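Local coordinates for protein putative alpha-L-fucosidase (Bacteroides thetaiotaomicron, PDB 4OUE) that probably hydrolyses alpha-L-fucosidic bonds as a family 29 glycoside hydrolase, and holds a thiogalactoside in the pocket of its barrel domain, at residues E34-E39 against R259-Y264; E162-G167 against V193-K198; M209-G214 against G238-M243; I250-D255 against R288-L293. All coordinates share one frame; numbering follows the deposited sequence.

In the fold
Interaction 1 ties the loop that follows strand 22-26 to the loop that follows strand 253-257, closing a loop of more than two hundred residues. Inside it, interaction 2 pairs strand 160-164 with strand 193-195, the two ends of a beta-alpha-beta unit, and interaction 3 then joins the loop after strand 193-195 to helix 236-240. Interaction 4 pairs strands 253-257 and 291-295 and crosses interaction 1, since its second segment comes after 259-264 in sequence. Interactions 2, 3 and 4 follow one another along the chain and meet at the thiogalactoside; W164 and E253 link interactions 2 and 4 across the inside of the parallel barrel.

Interaction 1 of 4, residues E34-E39 against R259-Y264; sequences EEYVNE and RPSWFY
N38 turns its CG to lie beside its own backbone N (chi1 -73°) and S261 does the same with OG (chi1 -60°), which sets the asparagine amide against the serine CH2 and hydroxyl. N38 ND2 donates to S261 OG over 3.0 Å, a weak bond because the N-H points off line (142°). The other end of the amide, OD1, takes a weak bond from F263 N at 3.4 Å and also accepts from H265 NE2. F263 approaches the same oxygen with its CB, 3.5 Å from N38 OD1, while its ring atom CD2 lies 3.6 Å from N38 O. Y36 turns an edge of its ring to the serine, CE1 standing 4.1 Å from S261 OG; its OH and S261 OG both bond to E268, and its ring stacks on H265. With an alanine in place of N38, S261 OG would probably lose the amide donor, and F263 N and H265 the acceptor, that N38 supplies. The contact joins two loops near the protein surface, each following a barrel strand, with W262 reaching toward the bound sugar. Two bent or long bonds across a small interface imply a modest direct grip, with H265 and E268 supplying further polar links.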
# COMPACT_ATOMS: atom_id res chain seq x y z
N GLU A 34 -0.54 -22.13 17.74
CA GLU A 34 -1.82 -22.74 18.08
C GLU A 34 -2.39 -23.43 16.84
O GLU A 34 -1.94 -23.20 15.71
CB GLU A 34 -2.80 -21.69 18.59
CG GLU A 34 -2.41 -21.07 19.90
CD GLU A 34 -3.61 -20.67 20.73
OE1 GLU A 34 -4.02 -19.50 20.65
OE2 GLU A 34 -4.14 -21.53 21.47
N GLU A 35 -3.41 -24.25 17.05
CA GLU A 35 -4.00 -24.99 15.95
C GLU A 35 -5.17 -24.21 15.36
O GLU A 35 -6.18 -23.98 16.02
CB GLU A 35 -4.47 -26.35 16.44
CG GLU A 35 -3.41 -27.10 17.25
CD GLU A 35 -2.57 -28.03 16.39
OE1 GLU A 35 -2.19 -27.65 15.26
OE2 GLU A 35 -2.28 -29.15 16.86
N TYR A 36 -5.01 -23.80 14.11
CA TYR A 36 -6.03 -23.04 13.39
C TYR A 36 -6.65 -21.88 14.17
O TYR A 36 -7.85 -21.86 14.44
CB TYR A 36 -7.09 -23.95 12.77
CG TYR A 36 -7.30 -23.61 11.31
CD1 TYR A 36 -7.50 -22.28 10.92
CD2 TYR A 36 -7.26 -24.58 10.32
CE1 TYR A 36 -7.68 -21.94 9.60
CE2 TYR A 36 -7.43 -24.25 8.99
CZ TYR A 36 -7.64 -22.92 8.64
OH TYR A 36 -7.82 -22.55 7.33
N VAL A 37 -5.79 -20.92 14.53
CA VAL A 37 -6.17 -19.73 15.27
C VAL A 37 -5.66 -18.49 14.52
O VAL A 37 -4.49 -18.42 14.14
CB VAL A 37 -5.57 -19.77 16.69
CG1 VAL A 37 -5.71 -18.41 17.38
CG2 VAL A 37 -6.22 -20.87 17.51
N ASN A 38 -6.55 -17.52 14.29
CA ASN A 38 -6.19 -16.27 13.64
C ASN A 38 -6.36 -15.08 14.56
O ASN A 38 -5.84 -13.99 14.30
CB ASN A 38 -7.02 -16.05 12.37
CG ASN A 38 -6.60 -16.96 11.25
OD1 ASN A 38 -5.40 -17.11 10.96
ND2 ASN A 38 -7.58 -17.60 10.61
N GLU A 39 -7.11 -15.28 15.64
CA GLU A 39 -7.30 -14.24 16.65
C GLU A 39 -7.15 -14.88 18.02
O GLU A 39 -7.99 -15.69 18.42
CB GLU A 39 -8.69 -13.62 16.49
CG GLU A 39 -8.91 -12.88 15.15
CD GLU A 39 -8.26 -11.49 15.12
OE1 GLU A 39 -7.83 -11.00 16.21
OE2 GLU A 39 -8.18 -10.88 14.03
N ARG A 259 -3.01 -15.58 1.47
CA ARG A 259 -3.76 -16.76 1.85
C ARG A 259 -5.14 -16.32 2.35
O ARG A 259 -5.37 -15.11 2.55
CB ARG A 259 -3.01 -17.50 2.98
CG ARG A 259 -1.89 -18.39 2.47
CD ARG A 259 -0.67 -18.40 3.38
NE ARG A 259 0.33 -19.33 2.86
CZ ARG A 259 0.39 -20.62 3.19
NH1 ARG A 259 -0.48 -21.12 4.05
NH2 ARG A 259 1.32 -21.40 2.65
N PRO A 260 -6.07 -17.27 2.53
CA PRO A 260 -7.37 -16.92 3.13
C PRO A 260 -7.22 -16.30 4.53
O PRO A 260 -7.92 -15.32 4.84
CB PRO A 260 -8.08 -18.28 3.24
CG PRO A 260 -7.48 -19.11 2.16
CD PRO A 260 -6.05 -18.66 2.02
N SER A 261 -6.33 -16.85 5.36
CA SER A 261 -6.12 -16.30 6.70
C SER A 261 -4.92 -15.36 6.75
O SER A 261 -4.08 -15.36 5.85
CB SER A 261 -5.91 -17.41 7.72
OG SER A 261 -7.02 -18.28 7.79
N TRP A 262 -4.85 -14.57 7.81
CA TRP A 262 -3.70 -13.70 8.03
C TRP A 262 -2.50 -14.47 8.62
O TRP A 262 -1.34 -14.19 8.28
CB TRP A 262 -4.09 -12.52 8.93
CG TRP A 262 -5.00 -11.51 8.27
CD1 TRP A 262 -6.34 -11.35 8.48
CD2 TRP A 262 -4.63 -10.49 7.31
NE1 TRP A 262 -6.83 -10.31 7.72
CE2 TRP A 262 -5.80 -9.77 7.00
CE3 TRP A 262 -3.42 -10.12 6.71
CZ2 TRP A 262 -5.79 -8.70 6.09
CZ3 TRP A 262 -3.42 -9.06 5.81
CH2 TRP A 262 -4.60 -8.36 5.51
N PHE A 263 -2.78 -15.44 9.49
CA PHE A 263 -1.72 -16.25 10.09
C PHE A 263 -1.49 -17.54 9.32
O PHE A 263 -2.32 -17.93 8.49
CB PHE A 263 -2.02 -16.53 11.57
CG PHE A 263 -1.75 -15.34 12.46
CD1 PHE A 263 -0.52 -15.20 13.09
CD2 PHE A 263 -2.71 -14.35 12.63
CE1 PHE A 263 -0.24 -14.11 13.88
CE2 PHE A 263 -2.44 -13.23 13.44
CZ PHE A 263 -1.20 -13.12 14.06
N TYR A 264 -0.36 -18.21 9.57
CA TYR A 264 -0.02 -19.40 8.79
C TYR A 264 -0.79 -20.64 9.23
O TYR A 264 -0.86 -20.94 10.42
CB TYR A 264 1.50 -19.70 8.82
CG TYR A 264 1.82 -20.93 7.99
CD1 TYR A 264 2.08 -20.81 6.63
CD2 TYR A 264 1.82 -22.21 8.55
CE1 TYR A 264 2.34 -21.91 5.85
CE2 TYR A 264 2.09 -23.33 7.77
CZ TYR A 264 2.35 -23.17 6.42
OH TYR A 264 2.61 -24.28 5.61

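Interaction 2 of 4, residues E162-G167 against V193-K198; sequences ETWWDG and VIFGTK. With IPT (1-methylethyl 1-thio-beta-D-galactopyranoside), chain D.
W164 and F195 form the tight part of this contact, an offset stack with centroids 3.9 Å apart and planes within 3° of each other. The two side chains run the same way from neighbouring parallel strands: F195 CD2 sits over the indole, 3.4 Å from W164 CE2, and F195 CB lies over the five-membered ring in a CH-pi contact. Turned to the other face of the sheet, I194 sets its CG2 over the six-membered ring of W165. Between these two faces runs a parallel ladder, from T163 N to V193 O, from F195 N to T163 O and from W165 N to F195 O. Past the strand ends the packing gives way to polar links. T197 swings OG1 between its backbone N and carbonyl carbon (chi1 51°) and donates to W165 O at 2.7 Å, while a water bridges T197 OG1 and D166 O. K198, extended and partly exposed, reaches over the carbonyl plane of G167 to its O with NZ at 2.7 Å. This end also meets the sugar: G167 N donates almost straight (173°) to O4 of the thiogalactoside at 3.0 Å. The sugar O4 in turn donates to D166 OD1 at 2.9 Å; the other carboxylate oxygen, OD2, bonds to Y123 OH. A beta carbon on G167 would run into both T197 OG1 and the sugar O3. Strand 160-164 also pairs with strand 119-124, helix 175-188 packs on T163, W165 and I194, and helix 12-20 packs on E162 and V193.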
# COMPACT_ATOMS: atom_id res chain seq x y z
N GLU A 162 7.10 2.68 9.13
CA GLU A 162 5.66 2.63 9.26
C GLU A 162 5.25 2.08 10.61
O GLU A 162 5.87 1.14 11.11
CB GLU A 162 5.01 1.83 8.12
CG GLU A 162 3.49 1.92 8.12
CD GLU A 162 2.88 1.79 6.73
OE1 GLU A 162 3.60 1.98 5.72
OE2 GLU A 162 1.65 1.51 6.64
N THR A 163 4.23 2.69 11.19
CA THR A 163 3.60 2.19 12.41
C THR A 163 2.14 1.92 12.07
O THR A 163 1.44 2.78 11.52
CB THR A 163 3.70 3.22 13.56
OG1 THR A 163 5.06 3.27 14.02
CG2 THR A 163 2.82 2.82 14.74
N TRP A 164 1.68 0.70 12.37
CA TRP A 164 0.35 0.27 11.94
C TRP A 164 -0.60 0.14 13.12
O TRP A 164 -0.34 -0.61 14.07
CB TRP A 164 0.46 -1.09 11.24
CG TRP A 164 -0.33 -1.21 9.97
CD1 TRP A 164 0.01 -0.74 8.73
CD2 TRP A 164 -1.59 -1.88 9.80
NE1 TRP A 164 -0.96 -1.06 7.81
CE2 TRP A 164 -1.95 -1.77 8.44
CE3 TRP A 164 -2.44 -2.56 10.68
CZ2 TRP A 164 -3.13 -2.33 7.94
CZ3 TRP A 164 -3.61 -3.11 10.18
CH2 TRP A 164 -3.94 -2.99 8.82
N TRP A 165 -1.71 0.88 13.06
CA TRP A 165 -2.71 0.83 14.12
C TRP A 165 -4.01 0.18 13.65
O TRP A 165 -4.87 0.82 13.03
CB TRP A 165 -2.97 2.25 14.66
CG TRP A 165 -1.86 2.78 15.53
CD1 TRP A 165 -0.90 2.05 16.17
CD2 TRP A 165 -1.61 4.15 15.86
NE1 TRP A 165 -0.06 2.89 16.88
CE2 TRP A 165 -0.48 4.19 16.71
CE3 TRP A 165 -2.24 5.36 15.53
CZ2 TRP A 165 0.04 5.38 17.22
CZ3 TRP A 165 -1.73 6.55 16.05
CH2 TRP A 165 -0.60 6.56 16.88
N ASP A 166 -4.14 -1.11 13.96
CA ASP A 166 -5.35 -1.86 13.65
C ASP A 166 -6.50 -1.28 14.46
O ASP A 166 -6.34 -0.99 15.66
CB ASP A 166 -5.13 -3.34 14.00
CG ASP A 166 -6.08 -4.28 13.26
OD1 ASP A 166 -7.27 -3.93 13.07
OD2 ASP A 166 -5.63 -5.38 12.87
N GLY A 167 -7.64 -1.08 13.82
CA GLY A 167 -8.80 -0.51 14.49
C GLY A 167 -9.73 -1.56 15.06
O GLY A 167 -10.73 -1.23 15.71
N VAL A 193 5.58 6.54 8.55
CA VAL A 193 4.19 6.67 8.13
C VAL A 193 3.26 6.01 9.15
O VAL A 193 3.51 4.89 9.61
CB VAL A 193 4.00 6.02 6.75
CG1 VAL A 193 2.54 5.98 6.38
CG2 VAL A 193 4.78 6.80 5.71
N ILE A 194 2.19 6.70 9.54
CA ILE A 194 1.23 6.11 10.46
C ILE A 194 -0.03 5.67 9.72
O ILE A 194 -0.72 6.49 9.11
CB ILE A 194 0.83 7.07 11.60
CG1 ILE A 194 2.02 7.37 12.50
CG2 ILE A 194 -0.30 6.46 12.42
CD1 ILE A 194 1.69 8.37 13.60
N PHE A 195 -0.32 4.37 9.78
CA PHE A 195 -1.59 3.85 9.29
C PHE A 195 -2.58 4.03 10.42
O PHE A 195 -2.56 3.28 11.40
CB PHE A 195 -1.47 2.37 8.93
CG PHE A 195 -2.78 1.72 8.52
CD1 PHE A 195 -3.24 1.82 7.22
CD2 PHE A 195 -3.54 1.01 9.45
CE1 PHE A 195 -4.43 1.21 6.84
CE2 PHE A 195 -4.73 0.39 9.07
CZ PHE A 195 -5.17 0.49 7.77
N GLY A 196 -3.43 5.05 10.30
CA GLY A 196 -4.37 5.39 11.35
C GLY A 196 -5.81 4.98 11.11
O GLY A 196 -6.37 5.18 10.02
N THR A 197 -6.44 4.44 12.15
CA THR A 197 -7.85 4.06 12.08
C THR A 197 -8.66 4.68 13.22
O THR A 197 -8.12 5.01 14.28
CB THR A 197 -8.01 2.53 12.12
OG1 THR A 197 -7.28 2.03 13.25
CG2 THR A 197 -7.47 1.90 10.85
N LYS A 198 -9.96 4.84 12.98
CA LYS A 198 -10.89 5.33 14.00
C LYS A 198 -10.41 6.57 14.77
O LYS A 198 -10.16 7.62 14.15
CB LYS A 198 -11.26 4.18 14.93
CG LYS A 198 -11.95 3.06 14.16
CD LYS A 198 -12.21 1.83 15.01
CE LYS A 198 -12.98 0.80 14.19
NZ LYS A 198 -13.20 -0.47 14.94
C1 IPT D . -10.78 -3.70 10.49
C2 IPT D . -10.62 -2.53 11.38
O2 IPT D . -11.84 -2.17 11.92
C3 IPT D . -10.02 -1.40 10.60
O3 IPT D . -9.81 -0.32 11.44
C4 IPT D . -8.73 -1.85 9.96
O4 IPT D . -7.77 -2.05 10.94
C5 IPT D . -8.96 -3.13 9.21
O5 IPT D . -9.51 -4.09 10.05
C6 IPT D . -7.67 -3.65 8.66
O6 IPT D . -7.91 -4.55 7.65
S1 IPT D . -11.62 -5.00 11.37
C1' IPT D . -12.25 -6.19 10.21
C2' IPT D . -13.72 -6.02 10.02
C3' IPT D . -11.65 -5.96 8.88
O HOH W 1 -6.53 1.75 16.11

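Interaction 3 of 4, residues M209-G214 against G238-M243; sequences MGNEAG and GLNEGM. With IPT (1-methylethyl 1-thio-beta-D-galactopyranoside), chain D.
M209 touches N240 at the head of a loop that goes on into an Asx turn, held here against the end of helix 236-240. The carbonyl O of M209 accepts from N240 ND2 at 2.8 Å, a straight bond (162°) with the oxygen lying in the plane of the asparagine amide; the methionine bends back at chi2 and chi3, bringing CE to 3.8 Å from N240 ND2. G210 follows with a positive phi and passes beside L239, its N 4.2 Å from L239 CB. N211 makes the turn: its OD1 takes the N-H of A213 on a lone pair at 2.9 Å, and its ND2 lies near N240 ND2, both nitrogens donating to E215 O. E212, extended beyond CG, takes no part in the helix contact and reaches the bound thiogalactoside, with OE2 2.7 Å from the sugar O6; D255 is a second possible acceptor for that proton. An alanine in its place would probably deprive O6 of one acceptor and leave a gap beside the isopropyl methyl C3'. W262 bonds weakly to E212 OE1. Last comes G214, again at positive phi, with its CA 3.5 Å from T254 CG2 of the neighbouring barrel strand.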
# COMPACT_ATOMS: atom_id res chain seq x y z
N MET A 209 -9.05 1.25 3.55
CA MET A 209 -9.98 1.47 2.44
C MET A 209 -11.23 0.60 2.51
O MET A 209 -11.91 0.40 1.50
CB MET A 209 -9.28 1.31 1.09
CG MET A 209 -8.10 0.36 1.12
SD MET A 209 -8.57 -1.31 1.59
CE MET A 209 -9.52 -1.75 0.13
N GLY A 210 -11.54 0.08 3.70
CA GLY A 210 -12.86 -0.49 3.94
C GLY A 210 -13.05 -1.98 3.72
O GLY A 210 -14.08 -2.53 4.14
N ASN A 211 -12.10 -2.64 3.06
CA ASN A 211 -12.18 -4.10 2.95
C ASN A 211 -10.82 -4.79 3.02
O ASN A 211 -9.77 -4.13 3.01
CB ASN A 211 -12.95 -4.53 1.70
CG ASN A 211 -12.23 -4.20 0.41
OD1 ASN A 211 -11.33 -4.92 -0.02
ND2 ASN A 211 -12.65 -3.11 -0.23
N GLU A 212 -10.83 -6.12 3.09
CA GLU A 212 -9.60 -6.90 3.13
C GLU A 212 -9.53 -7.85 1.94
O GLU A 212 -8.96 -8.94 2.05
CB GLU A 212 -9.49 -7.67 4.44
CG GLU A 212 -9.35 -6.77 5.68
CD GLU A 212 -9.29 -7.57 6.98
OE1 GLU A 212 -9.62 -8.78 6.95
OE2 GLU A 212 -8.90 -6.99 8.02
N ALA A 213 -10.11 -7.43 0.82
CA ALA A 213 -10.16 -8.24 -0.39
C ALA A 213 -9.16 -7.74 -1.42
O ALA A 213 -9.00 -8.35 -2.49
CB ALA A 213 -11.55 -8.23 -0.98
N GLY A 214 -8.50 -6.63 -1.11
CA GLY A 214 -7.50 -6.07 -2.01
C GLY A 214 -8.08 -5.16 -3.08
O GLY A 214 -7.46 -4.99 -4.15
N GLY A 238 -16.59 6.44 1.77
CA GLY A 238 -15.69 7.51 2.17
C GLY A 238 -14.27 7.01 2.41
O GLY A 238 -13.31 7.75 2.21
N LEU A 239 -14.13 5.76 2.86
CA LEU A 239 -12.81 5.15 2.99
C LEU A 239 -12.35 4.54 1.66
O LEU A 239 -11.24 4.81 1.20
CB LEU A 239 -12.80 4.07 4.08
CG LEU A 239 -13.14 4.56 5.49
CD1 LEU A 239 -13.17 3.40 6.45
CD2 LEU A 239 -12.12 5.59 5.91
N ASN A 240 -13.21 3.72 1.06
CA ASN A 240 -12.88 2.95 -0.15
C ASN A 240 -12.65 3.84 -1.38
O ASN A 240 -11.68 3.63 -2.11
CB ASN A 240 -13.97 1.90 -0.42
CG ASN A 240 -13.58 0.90 -1.51
OD1 ASN A 240 -14.09 0.96 -2.63
ND2 ASN A 240 -12.71 -0.05 -1.17
N GLU A 241 -13.53 4.82 -1.61
CA GLU A 241 -13.38 5.74 -2.73
C GLU A 241 -12.81 7.09 -2.33
O GLU A 241 -12.23 7.80 -3.15
CB GLU A 241 -14.72 5.97 -3.43
CG GLU A 241 -15.30 4.72 -4.07
CD GLU A 241 -16.59 5.00 -4.82
OE1 GLU A 241 -17.04 6.17 -4.80
OE2 GLU A 241 -17.14 4.05 -5.42
N GLY A 242 -12.98 7.47 -1.06
CA GLY A 242 -12.55 8.79 -0.64
C GLY A 242 -13.46 9.86 -1.21
O GLY A 242 -14.53 9.56 -1.76
N MET A 243 -13.05 11.12 -1.08
CA MET A 243 -13.89 12.24 -1.50
C MET A 243 -13.02 13.29 -2.16
O MET A 243 -12.00 13.71 -1.60
CB MET A 243 -14.61 12.85 -0.30
CG MET A 243 -15.50 11.91 0.49
SD MET A 243 -15.94 12.65 2.10
CE MET A 243 -16.60 11.19 2.94
C1 IPT D . -10.78 -3.70 10.49
C2 IPT D . -10.62 -2.53 11.38
O2 IPT D . -11.84 -2.17 11.92
C3 IPT D . -10.02 -1.40 10.60
O3 IPT D . -9.81 -0.32 11.44
C4 IPT D . -8.73 -1.85 9.96
O4 IPT D . -7.77 -2.05 10.94
C5 IPT D . -8.96 -3.13 9.21
O5 IPT D . -9.51 -4.09 10.05
C6 IPT D . -7.67 -3.65 8.66
O6 IPT D . -7.91 -4.55 7.65
S1 IPT D . -11.62 -5.00 11.37
C1' IPT D . -12.25 -6.19 10.21
C2' IPT D . -13.72 -6.02 10.02
C3' IPT D . -11.65 -5.96 8.88

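Interaction 4 of 4, residues I250-D255 against R288-L293; sequences IPAETD and RNSVLL. With IPT (1-methylethyl 1-thio-beta-D-galactopyranoside), chain D.
T254 and L293 form the centre of this parallel pairing, whose strand segments run 31° apart. T254 is gripped through both backbone polar atoms: its N donates to V291 O at 2.8 Å and its O accepts from L293 N at 2.7 Å. Its OG1, beside the backbone N (chi1 -57°), donates to S290 OG at 2.8 Å; S290 OG in turn points its proton at A252 O, at a doubtful 2.5 Å. The result is a short chain of two hydroxyls beside T254. Separately, a water bridges A252 N and N289 O. On the opposite face L293 slants across E253, its CD2 lying 3.3 Å from E253 OE2, an oxygen that accepts from W164 NE1. On this face too, the chi1 of 60° in D255 swings its carboxylate away from L293, bringing OD2 to 2.6 Å from O6 of the thiogalactoside. The strands belong to a beta-alpha-beta unit completed by helix 275-283. Buried E253 OE1 is bonded by W17 but also lies close to OE2 of E162, a carboxylate salt-bridged to R20 through OE1; W17 and R20 may ease this approach of like charges, while T254 OG1 is satisfied by S290 OG.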
# COMPACT_ATOMS: atom_id res chain seq x y z
N ILE A 250 -5.29 11.94 3.01
CA ILE A 250 -4.94 10.72 3.75
C ILE A 250 -5.17 9.50 2.84
O ILE A 250 -6.21 8.85 2.91
CB ILE A 250 -5.78 10.59 5.07
CG1 ILE A 250 -5.66 11.86 5.92
CG2 ILE A 250 -5.34 9.37 5.87
CD1 ILE A 250 -6.50 11.85 7.23
N PRO A 251 -4.19 9.20 1.97
CA PRO A 251 -4.44 8.19 0.94
C PRO A 251 -4.67 6.78 1.48
O PRO A 251 -4.30 6.46 2.62
CB PRO A 251 -3.18 8.24 0.07
CG PRO A 251 -2.14 8.91 0.91
CD PRO A 251 -2.84 9.79 1.88
N ALA A 252 -5.29 5.94 0.65
CA ALA A 252 -5.69 4.60 1.06
C ALA A 252 -4.57 3.57 0.93
O ALA A 252 -3.91 3.45 -0.11
CB ALA A 252 -6.91 4.16 0.26
N GLU A 253 -4.38 2.80 2.00
CA GLU A 253 -3.47 1.66 1.94
C GLU A 253 -4.31 0.39 1.90
O GLU A 253 -5.11 0.14 2.80
CB GLU A 253 -2.56 1.65 3.16
CG GLU A 253 -1.44 0.62 3.08
CD GLU A 253 -0.63 0.57 4.35
OE1 GLU A 253 0.43 1.23 4.41
OE2 GLU A 253 -1.06 -0.11 5.30
N THR A 254 -4.13 -0.41 0.86
CA THR A 254 -4.92 -1.62 0.66
C THR A 254 -4.22 -2.87 1.22
O THR A 254 -3.12 -3.21 0.78
CB THR A 254 -5.17 -1.81 -0.84
OG1 THR A 254 -5.82 -0.64 -1.35
CG2 THR A 254 -6.04 -3.01 -1.11
N ASP A 255 -4.86 -3.55 2.17
CA ASP A 255 -4.27 -4.73 2.82
C ASP A 255 -4.97 -6.03 2.48
O ASP A 255 -6.20 -6.10 2.48
CB ASP A 255 -4.22 -4.57 4.35
CG ASP A 255 -5.61 -4.37 4.98
OD1 ASP A 255 -6.45 -3.65 4.39
OD2 ASP A 255 -5.85 -4.92 6.08
N ARG A 288 -4.94 1.49 -8.57
CA ARG A 288 -6.03 2.40 -8.22
C ARG A 288 -5.61 3.46 -7.21
O ARG A 288 -6.32 3.70 -6.22
CB ARG A 288 -7.22 1.62 -7.65
CG ARG A 288 -7.99 0.82 -8.69
CD ARG A 288 -9.20 0.17 -8.08
NE ARG A 288 -9.98 -0.58 -9.07
CZ ARG A 288 -11.03 -1.34 -8.77
NH1 ARG A 288 -11.44 -1.45 -7.51
NH2 ARG A 288 -11.68 -1.99 -9.73
N ASN A 289 -4.45 4.08 -7.45
CA ASN A 289 -3.99 5.20 -6.62
C ASN A 289 -3.89 4.84 -5.14
O ASN A 289 -4.16 5.66 -4.25
CB ASN A 289 -4.89 6.42 -6.85
CG ASN A 289 -4.38 7.66 -6.14
OD1 ASN A 289 -3.17 7.91 -6.08
ND2 ASN A 289 -5.31 8.43 -5.58
N SER A 290 -3.50 3.59 -4.88
CA SER A 290 -3.30 3.12 -3.52
C SER A 290 -1.93 2.48 -3.42
O SER A 290 -1.05 2.69 -4.27
CB SER A 290 -4.40 2.12 -3.14
OG SER A 290 -4.28 1.70 -1.79
N VAL A 291 -1.74 1.71 -2.35
CA VAL A 291 -0.52 0.96 -2.12
C VAL A 291 -0.94 -0.42 -1.59
O VAL A 291 -1.86 -0.52 -0.76
CB VAL A 291 0.41 1.68 -1.10
CG1 VAL A 291 1.43 0.71 -0.47
CG2 VAL A 291 1.11 2.87 -1.77
N LEU A 292 -0.29 -1.46 -2.10
CA LEU A 292 -0.64 -2.82 -1.75
C LEU A 292 0.20 -3.34 -0.58
O LEU A 292 1.43 -3.49 -0.70
CB LEU A 292 -0.51 -3.73 -2.98
CG LEU A 292 -0.70 -5.24 -2.76
CD1 LEU A 292 -2.06 -5.55 -2.13
CD2 LEU A 292 -0.52 -5.99 -4.08
N LEU A 293 -0.45 -3.59 0.54
CA LEU A 293 0.19 -4.26 1.67
C LEU A 293 -0.19 -5.74 1.63
O LEU A 293 -1.32 -6.11 1.95
CB LEU A 293 -0.25 -3.61 2.99
CG LEU A 293 0.13 -4.25 4.33
CD1 LEU A 293 1.63 -4.57 4.42
CD2 LEU A 293 -0.28 -3.30 5.47
C1 IPT D . -10.78 -3.70 10.49
C2 IPT D . -10.62 -2.53 11.38
O2 IPT D . -11.84 -2.17 11.92
C3 IPT D . -10.02 -1.40 10.60
O3 IPT D . -9.81 -0.32 11.44
C4 IPT D . -8.73 -1.85 9.96
O4 IPT D . -7.77 -2.05 10.94
C5 IPT D . -8.96 -3.13 9.21
O5 IPT D . -9.51 -4.09 10.05
C6 IPT D . -7.67 -3.65 8.66
O6 IPT D . -7.91 -4.55 7.65
S1 IPT D . -11.62 -5.00 11.37
C1' IPT D . -12.25 -6.19 10.21
C2' IPT D . -13.72 -6.02 10.02
C3' IPT D . -11.65 -5.96 8.88
O HOH W 2 -5.89 6.83 -2.11